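Local coordinates for hypothetical signal peptide protein (Sinorhizobium meliloti, PDB 3PJY) that is of unknown function but belongs to the DUF192 family and may act as a transcription regulator, at residues D71-A76 / R82-N87; H20-E25 / Y104-N109; V3-E8 / R33-M38; R11-T14 / R18-D21. All blocks are in the same frame, centred on the assembly; numbering follows the deposited sequence. Where two conformers were deposited one is given.

Contact 1: residues D71-A76 / R82-N87; sequences DMLFIA and RTIHEN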
loop_
_atom_site.group_PDB
_atom_site.type_symbol
_atom_site.label_atom_id
_atom_site.label_comp_id
_atom_site.label_asym_id
_atom_site.label_seq_id
_atom_site.Cartn_x
_atom_site.Cartn_y
_atom_site.Cartn_z
ATOM N N ASP B 71 -3.870 -1.864 18.392
ATOM C CA ASP B 71 -2.427 -1.785 18.542
ATOM C C ASP B 71 -2.006 -0.312 18.350
ATOM O O ASP B 71 -2.548 0.400 17.480
ATOM C CB ASP B 71 -1.692 -2.606 17.469
ATOM C CG ASP B 71 -1.791 -4.102 17.635
ATOM O OD1 ASP B 71 -2.290 -4.600 18.685
ATOM O OD2 ASP B 71 -1.345 -4.817 16.685
HETATM N N MSE B 72 -1.090 0.159 19.190
HETATM C CA MSE B 72 -0.584 1.528 19.172
HETATM C C MSE B 72 0.884 1.548 18.811
HETATM O O MSE B 72 1.685 0.829 19.442
HETATM C CB MSE B 72 -0.801 2.235 20.529
HETATM C CG MSE B 72 -2.188 2.357 20.909
HETATM SE SE MSE B 72 -2.191 3.241 22.632
HETATM C CE MSE B 72 -4.139 3.404 22.827
ATOM N N LEU B 73 1.272 2.329 17.810
ATOM C CA LEU B 73 2.662 2.459 17.408
ATOM C C LEU B 73 3.073 3.927 17.639
ATOM O O LEU B 73 2.431 4.823 17.123
ATOM C CB LEU B 73 2.893 2.079 15.950
ATOM C CG LEU B 73 2.534 0.657 15.505
ATOM C CD1 LEU B 73 1.027 0.400 15.450
ATOM C CD2 LEU B 73 3.099 0.426 14.106
ATOM N N PHE B 74 4.111 4.129 18.447
ATOM C CA PHE B 74 4.649 5.457 18.802
ATOM C C PHE B 74 5.806 5.753 17.890
ATOM O O PHE B 74 6.754 4.980 17.854
ATOM C CB PHE B 74 5.075 5.402 20.258
ATOM C CG PHE B 74 3.907 5.263 21.211
ATOM C CD1 PHE B 74 3.242 6.389 21.677
ATOM C CD2 PHE B 74 3.490 4.046 21.644
ATOM C CE1 PHE B 74 2.187 6.280 22.544
ATOM C CE2 PHE B 74 2.407 3.933 22.499
ATOM C CZ PHE B 74 1.751 5.069 22.938
ATOM N N ILE B 75 5.729 6.835 17.134
ATOM C CA ILE B 75 6.541 7.044 15.964
ATOM C C ILE B 75 7.286 8.365 16.005
ATOM O O ILE B 75 6.689 9.418 16.272
ATOM C CB ILE B 75 5.674 6.937 14.669
ATOM C CG1 ILE B 75 5.050 5.511 14.571
ATOM C CG2 ILE B 75 6.474 7.264 13.412
ATOM C CD1 ILE B 75 3.963 5.413 13.483
ATOM N N ALA B 76 8.569 8.312 15.697
ATOM C CA ALA B 76 9.404 9.527 15.679
ATOM C C ALA B 76 9.113 10.380 14.447
ATOM O O ALA B 76 8.494 9.928 13.501
ATOM C CB ALA B 76 10.876 9.115 15.723
ATOM N N ARG B 82 9.263 3.727 17.502
ATOM C CA ARG B 82 10.071 3.687 18.727
ATOM C C ARG B 82 9.590 2.617 19.666
ATOM O O ARG B 82 10.416 1.843 20.173
ATOM C CB ARG B 82 10.064 5.046 19.443
ATOM C CG ARG B 82 10.595 6.166 18.587
ATOM C CD ARG B 82 12.069 6.051 18.326
ATOM N NE ARG B 82 12.802 5.890 19.574
ATOM C CZ ARG B 82 14.063 5.467 19.667
ATOM N NH1 ARG B 82 14.774 5.174 18.578
ATOM N NH2 ARG B 82 14.624 5.361 20.869
ATOM N N THR B 83 8.291 2.589 19.931
ATOM C CA THR B 83 7.708 1.587 20.776
ATOM C C THR B 83 6.322 1.209 20.247
ATOM O O THR B 83 5.687 1.978 19.506
ATOM C CB THR B 83 7.579 2.032 22.238
ATOM O OG1 THR B 83 6.742 3.149 22.320
ATOM C CG2 THR B 83 8.936 2.441 22.820
ATOM N N ILE B 84 5.887 0.036 20.684
ATOM C CA ILE B 84 4.622 -0.529 20.251
ATOM C C ILE B 84 3.903 -1.058 21.458
ATOM O O ILE B 84 4.507 -1.812 22.260
ATOM C CB ILE B 84 4.799 -1.660 19.235
ATOM C CG1 ILE B 84 5.534 -1.156 17.998
ATOM C CG2 ILE B 84 3.438 -2.238 18.864
ATOM C CD1 ILE B 84 5.787 -2.231 16.897
ATOM N N HIS B 85 2.636 -0.670 21.599
ATOM C CA HIS B 85 1.767 -1.249 22.615
ATOM C C HIS B 85 0.682 -2.025 21.921
ATOM O O HIS B 85 -0.283 -1.440 21.417
ATOM C CB HIS B 85 1.152 -0.170 23.506
ATOM C CG HIS B 85 0.374 -0.713 24.656
ATOM N ND1 HIS B 85 0.907 -0.770 25.934
ATOM C CD2 HIS B 85 -0.845 -1.293 24.732
ATOM C CE1 HIS B 85 0.023 -1.331 26.746
ATOM N NE2 HIS B 85 -1.034 -1.685 26.045
ATOM N N GLU B 86 0.808 -3.351 21.928
ATOM C CA GLU B 86 -0.178 -4.202 21.294
ATOM C C GLU B 86 -1.364 -4.437 22.248
ATOM O O GLU B 86 -1.209 -4.409 23.449
ATOM C CB GLU B 86 0.456 -5.544 20.902
ATOM C CG GLU B 86 1.402 -5.381 19.736
ATOM C CD GLU B 86 2.263 -6.586 19.502
ATOM O OE1 GLU B 86 3.296 -6.734 20.167
ATOM O OE2 GLU B 86 1.895 -7.381 18.643
ATOM N N ASN B 87 -2.533 -4.646 21.665
ATOM C CA ASN B 87 -3.712 -5.095 22.390
ATOM C C ASN B 87 -4.096 -4.180 23.545
ATOM O O ASN B 87 -4.348 -4.648 24.662
ATOM C CB ASN B 87 -3.533 -6.535 22.884
ATOM C CG ASN B 87 -3.242 -7.487 21.757
ATOM O OD1 ASN B 87 -4.058 -7.658 20.859
ATOM N ND2 ASN B 87 -2.062 -8.121 21.796
HETATM O O HOH W 1 -0.347 -7.300 16.988
#
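Asp71 reaches across the start of this hairpin to the backbone turn at Glu86 and Asn87. From CB its chain bends with CG anti to its own carbonyl carbon (chi1 -72°), which brings CG to 4.0 Å from Glu86 CA. OD1 accepts the amide of Asn87, N to OD1 3.0 Å with an N-H...O angle of 162°; the donor comes on the anti side of the carboxylate, somewhat out of its plane. OD2 turns to a water, 2.7 Å away, that also donates to Glu86 OE2, so the two carboxylates, set nearly perpendicular, are bridged rather than in direct contact. OD2 also takes the amide of Val113, and Glu86 OE2 is paired with Lys114. With an alanine here the Asn87 amide would probably lose its acceptor, and the bridging water and the Val113 amide a partner. Met72 (selenomethionine) and His85 exchange backbone hydrogen bonds. Phe74 O then accepts Arg82 N at 2.8 Å while Phe74 N donates to Thr83 O, a classic beta bulge with Arg82 and Thr83 both opposite Phe74. Thr83 OG1 lies 3.4 Å from Phe74 CD2, obliquely to the ring. The hairpin of strands 70-75 and 81-88 forms one end of the large mixed sheet: Leu73 and Ile84 pack on Val113 of helix 112-116, Phe74 and His85 rest on Ile96 of strand 96-97, and strand 102-109 flanks strand 70-75.

Contact 2: residues H20-E25 / Y104-N109; sequences HDLTVE and YVLELN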
loop_
_atom_site.group_PDB
_atom_site.type_symbol
_atom_site.label_atom_id
_atom_site.label_comp_id
_atom_site.label_asym_id
_atom_site.label_seq_id
_atom_site.Cartn_x
_atom_site.Cartn_y
_atom_site.Cartn_z
ATOM N N HIS B 20 4.075 -2.711 3.409
ATOM C CA HIS B 20 2.633 -2.910 3.495
ATOM C C HIS B 20 1.896 -1.585 3.577
ATOM O O HIS B 20 2.171 -0.781 4.435
ATOM C CB HIS B 20 2.252 -3.751 4.681
ATOM C CG HIS B 20 0.844 -4.264 4.608
ATOM N ND1 HIS B 20 0.527 -5.495 4.077
ATOM C CD2 HIS B 20 -0.329 -3.708 5.020
ATOM C CE1 HIS B 20 -0.789 -5.659 4.148
ATOM N NE2 HIS B 20 -1.320 -4.595 4.734
ATOM N N ASP B 21 0.942 -1.394 2.687
ATOM C CA ASP B 21 0.188 -0.174 2.631
ATOM C C ASP B 21 -1.032 -0.167 3.533
ATOM O O ASP B 21 -1.713 -1.208 3.721
ATOM C CB ASP B 21 -0.291 0.106 1.196
ATOM C CG ASP B 21 0.843 0.284 0.221
ATOM O OD1 ASP B 21 1.868 0.928 0.527
ATOM O OD2 ASP B 21 0.706 -0.185 -0.906
ATOM N N LEU B 22 -1.300 1.016 4.064
ATOM C CA LEU B 22 -2.450 1.305 4.883
ATOM C C LEU B 22 -3.107 2.582 4.415
ATOM O O LEU B 22 -2.456 3.473 3.824
ATOM C CB LEU B 22 -2.082 1.472 6.381
ATOM C CG LEU B 22 -1.267 0.373 7.039
ATOM C CD1 LEU B 22 -0.620 0.872 8.365
ATOM C CD2 LEU B 22 -2.144 -0.857 7.269
ATOM N N THR B 23 -4.388 2.720 4.734
ATOM C CA THR B 23 -5.101 3.988 4.541
ATOM C C THR B 23 -5.409 4.493 5.935
ATOM O O THR B 23 -5.966 3.769 6.753
ATOM C CB THR B 23 -6.408 3.781 3.833
ATOM O OG1 THR B 23 -6.148 3.300 2.515
ATOM C CG2 THR B 23 -7.127 5.116 3.714
ATOM N N VAL B 24 -4.991 5.706 6.218
ATOM C CA VAL B 24 -5.196 6.298 7.518
ATOM C C VAL B 24 -5.984 7.586 7.453
ATOM O O VAL B 24 -5.833 8.380 6.503
ATOM C CB VAL B 24 -3.884 6.548 8.273
ATOM C CG1 VAL B 24 -3.195 5.151 8.537
ATOM C CG2 VAL B 24 -2.929 7.465 7.552
ATOM N N GLU B 25 -6.825 7.792 8.477
ATOM C CA GLU B 25 -7.375 9.108 8.778
ATOM C C GLU B 25 -6.392 9.881 9.610
ATOM O O GLU B 25 -5.813 9.328 10.561
ATOM C CB GLU B 25 -8.682 8.942 9.523
ATOM C CG GLU B 25 -9.813 8.452 8.667
ATOM C CD GLU B 25 -10.955 7.928 9.548
ATOM O OE1 GLU B 25 -10.788 6.859 10.153
ATOM O OE2 GLU B 25 -11.977 8.547 9.614
ATOM N N TYR B 104 4.187 11.165 16.253
ATOM C CA TYR B 104 2.954 10.539 15.761
ATOM C C TYR B 104 2.624 9.324 16.578
ATOM O O TYR B 104 3.518 8.682 17.176
ATOM C CB TYR B 104 3.074 10.080 14.314
ATOM C CG TYR B 104 3.518 11.104 13.317
ATOM C CD1 TYR B 104 4.874 11.252 13.036
ATOM C CD2 TYR B 104 2.604 11.877 12.627
ATOM C CE1 TYR B 104 5.309 12.136 12.135
ATOM C CE2 TYR B 104 3.048 12.808 11.686
ATOM C CZ TYR B 104 4.398 12.947 11.494
ATOM O OH TYR B 104 4.851 13.833 10.558
ATOM N N VAL B 105 1.353 8.955 16.581
ATOM C CA VAL B 105 0.917 7.639 17.026
ATOM C C VAL B 105 0.029 7.075 15.911
ATOM O O VAL B 105 -0.836 7.775 15.370
ATOM C CB VAL B 105 0.173 7.659 18.339
ATOM C CG1 VAL B 105 -0.567 6.344 18.645
ATOM C CG2 VAL B 105 1.145 7.989 19.518
ATOM N N LEU B 106 0.273 5.820 15.550
ATOM C CA LEU B 106 -0.605 5.080 14.612
ATOM C C LEU B 106 -1.422 4.084 15.414
ATOM O O LEU B 106 -0.848 3.236 16.108
ATOM C CB LEU B 106 0.236 4.383 13.527
ATOM C CG LEU B 106 -0.522 3.572 12.500
ATOM C CD1 LEU B 106 -1.544 4.391 11.740
ATOM C CD2 LEU B 106 0.489 2.922 11.567
ATOM N N GLU B 107 -2.746 4.187 15.305
ATOM C CA GLU B 107 -3.628 3.179 15.869
ATOM C C GLU B 107 -4.180 2.274 14.770
ATOM O O GLU B 107 -4.697 2.744 13.766
ATOM C CB GLU B 107 -4.778 3.798 16.635
ATOM C CG GLU B 107 -4.362 4.377 17.951
ATOM C CD GLU B 107 -5.489 4.963 18.772
ATOM O OE1 GLU B 107 -6.615 5.200 18.310
ATOM O OE2 GLU B 107 -5.221 5.235 19.962
ATOM N N LEU B 108 -4.038 0.978 14.971
ATOM C CA LEU B 108 -4.498 -0.048 14.058
ATOM C C LEU B 108 -5.359 -1.053 14.827
ATOM O O LEU B 108 -5.302 -1.123 16.066
ATOM C CB LEU B 108 -3.299 -0.789 13.478
ATOM C CG LEU B 108 -2.300 0.068 12.675
ATOM C CD1 LEU B 108 -1.033 -0.735 12.365
ATOM C CD2 LEU B 108 -2.959 0.569 11.424
ATOM N N ASN B 109 -6.120 -1.879 14.116
ATOM C CA ASN B 109 -6.829 -2.946 14.798
ATOM C C ASN B 109 -5.839 -3.796 15.588
ATOM O O ASN B 109 -4.730 -4.107 15.123
ATOM C CB ASN B 109 -7.552 -3.846 13.829
ATOM C CG ASN B 109 -8.839 -3.257 13.325
ATOM O OD1 ASN B 109 -9.836 -3.202 14.057
ATOM N ND2 ASN B 109 -8.851 -2.864 12.056
#
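Leu22 pushes its CD1 methyl into the notch between Leu106 CD2 and Leu108 CD2, which stand 4.2 Å apart. The fit is nearly even: Leu22 CD1 lies 3.9 Å from Leu108 CD2, while its distance to Leu106 CD2 is 4.0 Å. With Leu108 the approach is tip to tip; with Leu106 the two chains slant across one another. The other branch of Leu106 serves a second neighbour, for its CD1 comes within 3.7 Å of Val24 CG1, with the side chains at about a right angle. Leu106 is a fork, one prong against Leu22 and the other against Val24. It gets there because its CG is anti to the backbone N (chi1 179°), whereas Leu108 delivers CD2 to the same methyl with CG anti to the carbonyl carbon. Both strands belong to the seven-stranded mixed sheet, where strand 47-53 runs between them; the axes of the two short segments approach to 9.0 Å, with directions 117° apart. The angle departs far from the antiparallel direction expected across one intervening strand, consistent with a strongly twisted sheet that brings these side chains face to face. No hydrogen bond joins the two segments; methyl groups alone do the work. The apolar layer continues on either strand, Leu22 resting on Leu12 and Val24 on Val10 of strand 6-13, and Leu106 on Ile75 of strand 70-75.

Contact 3: residues V3-E8 / R33-M38; sequences VSYAKE and REQGLM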
loop_
_atom_site.group_PDB
_atom_site.type_symbol
_atom_site.label_atom_id
_atom_site.label_comp_id
_atom_site.label_asym_id
_atom_site.label_seq_id
_atom_site.Cartn_x
_atom_site.Cartn_y
_atom_site.Cartn_z
ATOM N N VAL B 3 -18.008 15.373 11.000
ATOM C CA VAL B 3 -16.561 15.449 11.189
ATOM C C VAL B 3 -15.834 14.793 10.017
ATOM O O VAL B 3 -16.245 13.757 9.537
ATOM C CB VAL B 3 -16.127 14.799 12.492
ATOM C CG1 VAL B 3 -14.560 14.826 12.684
ATOM C CG2 VAL B 3 -16.773 15.496 13.663
ATOM N N SER B 4 -14.804 15.465 9.534
ATOM C CA SER B 4 -14.035 14.945 8.409
ATOM C C SER B 4 -12.575 14.830 8.811
ATOM O O SER B 4 -12.115 15.534 9.741
ATOM C CB SER B 4 -14.154 15.849 7.192
ATOM O OG SER B 4 -13.671 17.138 7.509
ATOM N N TYR B 5 -11.884 13.931 8.104
ATOM C CA TYR B 5 -10.450 13.720 8.284
ATOM C C TYR B 5 -9.818 13.642 6.908
ATOM O O TYR B 5 -10.384 13.016 5.996
ATOM C CB TYR B 5 -10.165 12.395 8.989
ATOM C CG TYR B 5 -10.824 12.241 10.342
ATOM C CD1 TYR B 5 -12.157 11.881 10.445
ATOM C CD2 TYR B 5 -10.139 12.466 11.499
ATOM C CE1 TYR B 5 -12.766 11.766 11.669
ATOM C CE2 TYR B 5 -10.746 12.356 12.727
ATOM C CZ TYR B 5 -12.057 11.981 12.813
ATOM O OH TYR B 5 -12.704 11.869 14.032
ATOM N N ALA B 6 -8.653 14.258 6.766
ATOM C CA ALA B 6 -7.823 13.976 5.613
ATOM C C ALA B 6 -7.466 12.493 5.647
ATOM O O ALA B 6 -7.217 11.924 6.728
ATOM C CB ALA B 6 -6.567 14.830 5.663
ATOM N N LYS B 7 -7.466 11.853 4.494
ATOM C CA LYS B 7 -7.021 10.472 4.397
ATOM C C LYS B 7 -5.717 10.428 3.635
ATOM O O LYS B 7 -5.495 11.216 2.683
ATOM C CB LYS B 7 -8.055 9.605 3.730
ATOM C CG LYS B 7 -9.290 9.446 4.631
ATOM C CD LYS B 7 -10.395 8.632 3.989
ATOM C CE LYS B 7 -11.658 8.744 4.834
ATOM N NZ LYS B 7 -12.752 7.903 4.297
ATOM N N GLU B 8 -4.877 9.440 3.917
ATOM C CA GLU B 8 -3.719 9.236 3.051
ATOM C C GLU B 8 -3.201 7.808 3.092
ATOM O O GLU B 8 -3.298 7.124 4.124
ATOM C CB GLU B 8 -2.576 10.177 3.423
ATOM C CG GLU B 8 -2.027 9.993 4.817
ATOM C CD GLU B 8 -0.844 10.909 5.106
ATOM O OE1 GLU B 8 -0.117 10.643 6.097
ATOM O OE2 GLU B 8 -0.656 11.896 4.349
ATOM N N ARG B 33 -7.743 14.475 17.802
ATOM C CA ARG B 33 -6.786 13.643 18.544
ATOM C C ARG B 33 -7.439 13.097 19.813
ATOM O O ARG B 33 -7.195 11.950 20.147
ATOM C CB ARG B 33 -5.549 14.445 18.880
ATOM C CG ARG B 33 -4.741 14.823 17.690
ATOM C CD ARG B 33 -3.352 15.490 18.013
ATOM N NE ARG B 33 -3.374 16.427 19.146
ATOM C CZ ARG B 33 -3.405 17.736 19.127
ATOM N NH1 ARG B 33 -3.430 18.414 18.022
ATOM N NH2 ARG B 33 -3.403 18.395 20.277
ATOM N N GLU B 34 -8.259 13.899 20.479
ATOM C CA GLU B 34 -8.921 13.449 21.722
ATOM C C GLU B 34 -10.005 12.434 21.412
ATOM O O GLU B 34 -10.188 11.464 22.162
ATOM C CB GLU B 34 -9.463 14.610 22.503
ATOM C CG GLU B 34 -8.283 15.457 22.951
ATOM C CD GLU B 34 -8.701 16.758 23.602
ATOM O OE1 GLU B 34 -9.914 17.034 23.698
ATOM O OE2 GLU B 34 -7.784 17.473 24.041
ATOM N N GLN B 35 -10.769 12.650 20.346
ATOM C CA GLN B 35 -11.863 11.727 19.990
ATOM C C GLN B 35 -11.297 10.415 19.499
ATOM O O GLN B 35 -11.910 9.381 19.723
ATOM C CB GLN B 35 -12.707 12.366 18.897
ATOM C CG GLN B 35 -13.728 11.492 18.137
ATOM C CD GLN B 35 -15.032 11.285 18.867
ATOM O OE1 GLN B 35 -15.396 12.022 19.753
ATOM N NE2 GLN B 35 -15.749 10.269 18.435
ATOM N N GLY B 36 -10.146 10.457 18.826
ATOM C CA GLY B 36 -9.541 9.240 18.346
ATOM C C GLY B 36 -10.564 8.352 17.633
ATOM O O GLY B 36 -11.321 8.814 16.791
ATOM N N LEU B 37 -10.563 7.072 17.966
ATOM C CA LEU B 37 -11.466 6.083 17.399
ATOM C C LEU B 37 -12.596 5.749 18.389
ATOM O O LEU B 37 -13.240 4.688 18.274
ATOM C CB LEU B 37 -10.667 4.831 17.018
ATOM C CG LEU B 37 -9.682 5.065 15.888
ATOM C CD1 LEU B 37 -8.718 3.852 15.757
ATOM C CD2 LEU B 37 -10.430 5.242 14.528
HETATM N N MSE B 38 -12.891 6.681 19.279
HETATM C CA MSE B 38 -13.989 6.489 20.226
HETATM C C MSE B 38 -15.255 6.137 19.490
HETATM O O MSE B 38 -15.527 6.668 18.415
HETATM C CB MSE B 38 -14.265 7.763 21.053
HETATM C CG MSE B 38 -13.211 8.095 22.091
HETATM SE SE MSE B 38 -13.788 9.658 23.038
HETATM C CE MSE B 38 -12.313 9.789 24.306
HETATM O O HOH W 2 -11.097 11.460 15.928
#
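Tyr5, with CG anti to its carbonyl carbon (chi1 -57°), sends its phenol toward Gln35 and Gly36, and Gln35 answers by placing CG anti to its own backbone N (chi1 167°). The result is a light touch: Tyr5 OH stops 4.2 Å from Gln35 CG, with the backbones still well apart. What links the two segments is a water. The hydroxyl of Tyr5 donates to it over a short 2.5 Å between OH and the water oxygen, and the water in turn donates to Gly36 O at 2.8 Å. The phenol proton is thus committed to the water, and the Gly36 carbonyl is reached through that relay instead of directly. Gly36 leaves the helical conformation at the end of helix 30-35 with a positive phi of 47°, a value that a residue without a side chain adopts most easily, and it is the second residue of a type II' beta turn that runs from Gln35 to Met38. The turn is closed by the amide of Met38, a selenomethionine, whose N lies 2.9 Å from Gln35 O. This turn points the Gly36 carbonyl to the water and carries the chain away from the helix. Around the contact, the Tyr5 side chain packs on Glu25 of strand 19-27, Met49 of strand 47-53 and Arg40. Leu37, just past the glycine, packs on Met49 as well and on Met43. Before the helix end, Arg33 NH1 bonds to Val28 O, and Ser4 O receives a weak hydrogen bond from Gln32 NE2.

Contact 4: residues R11-T14 / R18-D21; sequences RLIT and RTHD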
loop_
_atom_site.group_PDB
_atom_site.type_symbol
_atom_site.label_atom_id
_atom_site.label_comp_id
_atom_site.label_asym_id
_atom_site.label_seq_id
_atom_site.Cartn_x
_atom_site.Cartn_y
_atom_site.Cartn_z
ATOM N N ARG B 11 2.755 3.640 4.341
ATOM C CA ARG B 11 3.266 2.286 4.340
ATOM C C ARG B 11 4.198 2.022 5.469
ATOM O O ARG B 11 4.952 2.904 5.908
ATOM C CB ARG B 11 3.928 1.945 3.052
ATOM C CG ARG B 11 5.137 2.737 2.705
ATOM C CD ARG B 11 5.410 2.634 1.178
ATOM N NE ARG B 11 6.731 3.198 0.823
ATOM C CZ ARG B 11 7.849 2.498 0.551
ATOM N NH1 ARG B 11 7.867 1.153 0.534
ATOM N NH2 ARG B 11 8.980 3.148 0.255
ATOM N N LEU B 12 4.080 0.814 5.976
ATOM C CA LEU B 12 5.015 0.287 6.962
ATOM C C LEU B 12 6.074 -0.517 6.251
ATOM O O LEU B 12 5.750 -1.313 5.368
ATOM C CB LEU B 12 4.277 -0.583 7.987
ATOM C CG LEU B 12 3.355 0.096 8.972
ATOM C CD1 LEU B 12 2.429 -0.878 9.727
ATOM C CD2 LEU B 12 4.205 0.892 9.985
ATOM N N ILE B 13 7.343 -0.226 6.573
ATOM C CA ILE B 13 8.486 -0.877 5.948
ATOM C C ILE B 13 9.246 -1.558 7.078
ATOM O O ILE B 13 9.656 -0.902 8.048
ATOM C CB ILE B 13 9.410 0.074 5.221
ATOM C CG1 ILE B 13 8.579 0.921 4.214
ATOM C CG2 ILE B 13 10.511 -0.732 4.502
ATOM C CD1 ILE B 13 9.213 2.265 3.868
ATOM N N THR B 14 9.457 -2.859 6.961
ATOM C CA THR B 14 10.107 -3.596 8.042
ATOM C C THR B 14 11.575 -3.780 7.759
ATOM O O THR B 14 12.095 -3.545 6.644
ATOM C CB THR B 14 9.432 -4.978 8.248
ATOM O OG1 THR B 14 9.713 -5.824 7.133
ATOM C CG2 THR B 14 7.920 -4.807 8.449
ATOM N N ARG B 18 10.120 -5.789 3.774
ATOM C CA ARG B 18 8.697 -5.961 3.452
ATOM C C ARG B 18 7.938 -4.654 3.600
ATOM O O ARG B 18 8.161 -3.932 4.548
ATOM C CB ARG B 18 8.154 -7.025 4.399
ATOM C CG ARG B 18 6.850 -7.591 4.058
ATOM C CD ARG B 18 6.445 -8.633 5.123
ATOM N NE ARG B 18 7.216 -9.864 5.015
ATOM C CZ ARG B 18 6.962 -10.863 4.159
ATOM N NH1 ARG B 18 5.927 -10.782 3.315
ATOM N NH2 ARG B 18 7.716 -11.954 4.180
ATOM N N THR B 19 7.071 -4.354 2.627
ATOM C CA THR B 19 6.305 -3.122 2.625
ATOM C C THR B 19 4.844 -3.501 2.669
ATOM O O THR B 19 4.426 -4.490 2.075
ATOM C CB THR B 19 6.646 -2.248 1.376
ATOM O OG1 THR B 19 6.007 -0.954 1.500
ATOM C CG2 THR B 19 6.260 -2.912 0.125
ATOM N N HIS B 20 4.075 -2.711 3.409
ATOM C CA HIS B 20 2.633 -2.910 3.495
ATOM C C HIS B 20 1.896 -1.585 3.577
ATOM O O HIS B 20 2.171 -0.781 4.435
ATOM C CB HIS B 20 2.252 -3.751 4.681
ATOM C CG HIS B 20 0.844 -4.264 4.608
ATOM N ND1 HIS B 20 0.527 -5.495 4.077
ATOM C CD2 HIS B 20 -0.329 -3.708 5.020
ATOM C CE1 HIS B 20 -0.789 -5.659 4.148
ATOM N NE2 HIS B 20 -1.320 -4.595 4.734
ATOM N N ASP B 21 0.942 -1.394 2.687
ATOM C CA ASP B 21 0.188 -0.174 2.631
ATOM C C ASP B 21 -1.032 -0.167 3.533
ATOM O O ASP B 21 -1.713 -1.208 3.721
ATOM C CB ASP B 21 -0.291 0.106 1.196
ATOM C CG ASP B 21 0.843 0.284 0.221
ATOM O OD1 ASP B 21 1.868 0.928 0.527
ATOM O OD2 ASP B 21 0.706 -0.185 -0.906
HETATM O O HOH W 3 5.592 -4.074 6.009
#
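Arg11 NH1 donates to Thr19 OG1 at 3.0 Å, the hydroxyl lying at the edge of the guanidinium and nearly in its plane. The N-H...O angle of 153° leaves the bond slightly bent. Thr19 meets it with OG1 anti to its backbone N (chi1 -172°), while Arg11 starts with CG between its backbone N and carbonyl carbon and then runs extended to NE. That path lays its CB 3.4 Å from Asp21 OD1. One face of the guanidinium is covered by Ile13, whose CD1 sits 3.6 Å above its plane, over the centre. A leucine in place of Arg11 would probably leave the Thr19 hydroxyl without this donor and Ile13 without the flat group beneath its methyl. The pairing behind this is an antiparallel hairpin of strands 6-13 and 19-27: Leu12 and His20 bond to each other through both amides, and Thr14 N donates to Arg18 O at 2.9 Å. A water adds to the Leu12 carbonyl, 2.8 Å from its O, with a weak second bond to Arg18 O. Near the turn, Thr14 OG1 is bonded to Ser16 OG. Farther out, His20 NE2 is held by Asp46, and Leu12 packs on Leu116 of helix 112-116 and Leu124 of strand 123-126. Asp21 OD2 crosses to His47 and Thr23 of the second subunit, and Thr19 packs on that same Thr23.

How the contacts relate
From the N terminus, residues 3-8 open contact 3 and lead into strand 6-13, whose end turns back at once in contact 4, the first hairpin. Contact 4 is nested in the loop that contact 3 closes at the end of helix 30-35. Contact 2 starts on strand 19-27, sharing His20 and Asp21 with contact 4, and crosses contact 3, since their segments alternate. Its loop closes only at 104-109, with contact 1, the second hairpin, nested inside. Contact 1 is bound to contact 2 where strands 70-75 and 102-109 lie side by side, and Leu73 touches Leu12 of contact 4. All four thus reach the same mixed sheet.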